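PDB 5DUD: 5-oxoprolinase subunit C from Escherichia coli, which cleaves 5-oxoproline to L-glutamate in a reaction coupled to the hydrolysis of ATP to ADP and inorganic phosphate. Local coordinates for residues N172-L177 / A259-A264. Sequence-based numbering, arbitrary orientation.
Sequences NRIRAL and ACIIEA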
# COMPACT_ATOMS: atom_id res chain seq x y z
N ASN A 172 21.81 -0.21 -7.93
CA ASN A 172 20.85 0.41 -8.85
C ASN A 172 20.22 -0.63 -9.81
O ASN A 172 19.21 -0.30 -10.43
CB ASN A 172 21.45 1.59 -9.65
CG ASN A 172 22.76 1.31 -10.36
OD1 ASN A 172 22.78 0.82 -11.49
ND2 ASN A 172 23.87 1.62 -9.71
N ARG A 173 20.80 -1.86 -9.94
CA ARG A 173 20.23 -2.91 -10.79
C ARG A 173 19.16 -3.68 -9.99
O ARG A 173 19.46 -4.19 -8.91
CB ARG A 173 21.32 -3.86 -11.31
CG ARG A 173 22.40 -3.13 -12.08
CD ARG A 173 23.14 -3.99 -13.08
NE ARG A 173 22.33 -4.36 -14.24
CZ ARG A 173 22.02 -3.57 -15.26
NH1 ARG A 173 22.44 -2.30 -15.29
NH2 ARG A 173 21.27 -4.02 -16.27
N ILE A 174 17.92 -3.73 -10.51
CA ILE A 174 16.78 -4.36 -9.83
C ILE A 174 16.12 -5.38 -10.77
O ILE A 174 15.75 -5.04 -11.89
CB ILE A 174 15.80 -3.24 -9.37
CG1 ILE A 174 16.35 -2.54 -8.09
CG2 ILE A 174 14.38 -3.77 -9.12
CD1 ILE A 174 16.41 -1.06 -8.19
N ARG A 175 15.97 -6.62 -10.31
CA ARG A 175 15.35 -7.69 -11.09
C ARG A 175 13.84 -7.55 -11.14
O ARG A 175 13.19 -7.60 -10.10
CB ARG A 175 15.74 -9.06 -10.52
CG ARG A 175 17.18 -9.44 -10.81
CD ARG A 175 17.60 -10.69 -10.07
NE ARG A 175 17.75 -10.45 -8.63
CZ ARG A 175 18.09 -11.37 -7.73
NH1 ARG A 175 18.33 -12.62 -8.11
NH2 ARG A 175 18.20 -11.04 -6.45
N ALA A 176 13.27 -7.34 -12.34
CA ALA A 176 11.82 -7.24 -12.52
C ALA A 176 11.33 -8.34 -13.45
O ALA A 176 12.05 -8.73 -14.37
CB ALA A 176 11.44 -5.86 -13.07
N LEU A 177 10.10 -8.83 -13.20
CA LEU A 177 9.45 -9.87 -13.99
C LEU A 177 8.42 -9.21 -14.93
O LEU A 177 7.65 -8.39 -14.46
CB LEU A 177 8.75 -10.91 -13.09
CG LEU A 177 9.56 -12.13 -12.71
CD1 LEU A 177 8.87 -12.93 -11.62
CD2 LEU A 177 9.76 -13.05 -13.91
N ALA A 259 5.73 -4.39 -15.75
CA ALA A 259 6.60 -5.31 -15.01
C ALA A 259 6.31 -5.29 -13.51
O ALA A 259 5.57 -4.43 -13.03
CB ALA A 259 8.06 -4.95 -15.26
N CYS A 260 6.86 -6.27 -12.78
CA CYS A 260 6.70 -6.38 -11.33
C CYS A 260 8.05 -6.71 -10.71
O CYS A 260 8.67 -7.70 -11.09
CB CYS A 260 5.65 -7.43 -10.97
SG CYS A 260 5.28 -7.51 -9.20
N ILE A 261 8.52 -5.86 -9.80
CA ILE A 261 9.80 -6.03 -9.10
C ILE A 261 9.64 -7.13 -8.04
O ILE A 261 8.63 -7.18 -7.34
CB ILE A 261 10.28 -4.69 -8.50
CG1 ILE A 261 10.52 -3.65 -9.62
CG2 ILE A 261 11.55 -4.86 -7.66
CD1 ILE A 261 10.24 -2.30 -9.23
N ILE A 262 10.64 -8.02 -7.96
CA ILE A 262 10.62 -9.14 -7.02
C ILE A 262 10.85 -8.64 -5.59
O ILE A 262 11.60 -7.69 -5.39
CB ILE A 262 11.61 -10.28 -7.42
CG1 ILE A 262 13.11 -9.85 -7.35
CG2 ILE A 262 11.24 -10.82 -8.81
CD1 ILE A 262 14.10 -10.97 -7.47
N GLU A 263 10.20 -9.29 -4.61
CA GLU A 263 10.29 -8.93 -3.19
C GLU A 263 11.73 -8.92 -2.64
O GLU A 263 12.02 -8.12 -1.75
CB GLU A 263 9.42 -9.89 -2.36
CG GLU A 263 9.24 -9.48 -0.90
CD GLU A 263 8.15 -10.26 -0.18
OE1 GLU A 263 8.48 -10.98 0.78
OE2 GLU A 263 6.97 -10.15 -0.59
N ALA A 264 12.63 -9.77 -3.18
CA ALA A 264 14.03 -9.81 -2.75
C ALA A 264 14.81 -8.54 -3.14
O ALA A 264 15.80 -8.23 -2.49
CB ALA A 264 14.72 -11.04 -3.34
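I174 meets I261 just ahead of the point where strand 173-178 pairs with strand 257-261, two antiparallel neighbours in the mixed sheet of a cyclophilin-like carboxyltransferase domain. The two side chains cross obliquely, methyl against methyl, with CG2 of I174 3.4 Å from CG2 of I261. A chi1 of -77° sets CG1 of I174 anti to the carbonyl carbon and leaves the CG2 methyl anti to the backbone N, against I261; H268 and L269 of helix 266-271 pack on the same side chain.

The first backbone bond is a weak, though straight, one: R175 O accepts it from I262 N at 3.4 Å, just past the end of strand 257-261. The R175 side chain bends at chi3 (-72°), and I262 CD1 lies over one face of the guanidinium, displaced toward its rim, 3.9 Å from NE. The charge itself goes to D265, salt-bridged to NH2. An alanine in place of I262 would probably leave that guanidinium face without its methyl cover and open a gap beside A288 of helix 285-302.

A176 faces I261 as a non-hydrogen-bonded pair. Both put their side chains on the same face of the sheet, and A176 CB also touches A259 CB, 4.1 Å away. On its other edge the A176 backbone bonds to V281 and C283, so the strand is held from both sides.

L177 and C260 form the hydrogen-bonded pair. On the side-chain level, L177 CD1 touches I262 CG2 at 4.2 Å. In the backbone, L177 N gives a straight 2.8 Å bond to C260 O. The return bond, C260 N to L177 O, is also 2.8 Å.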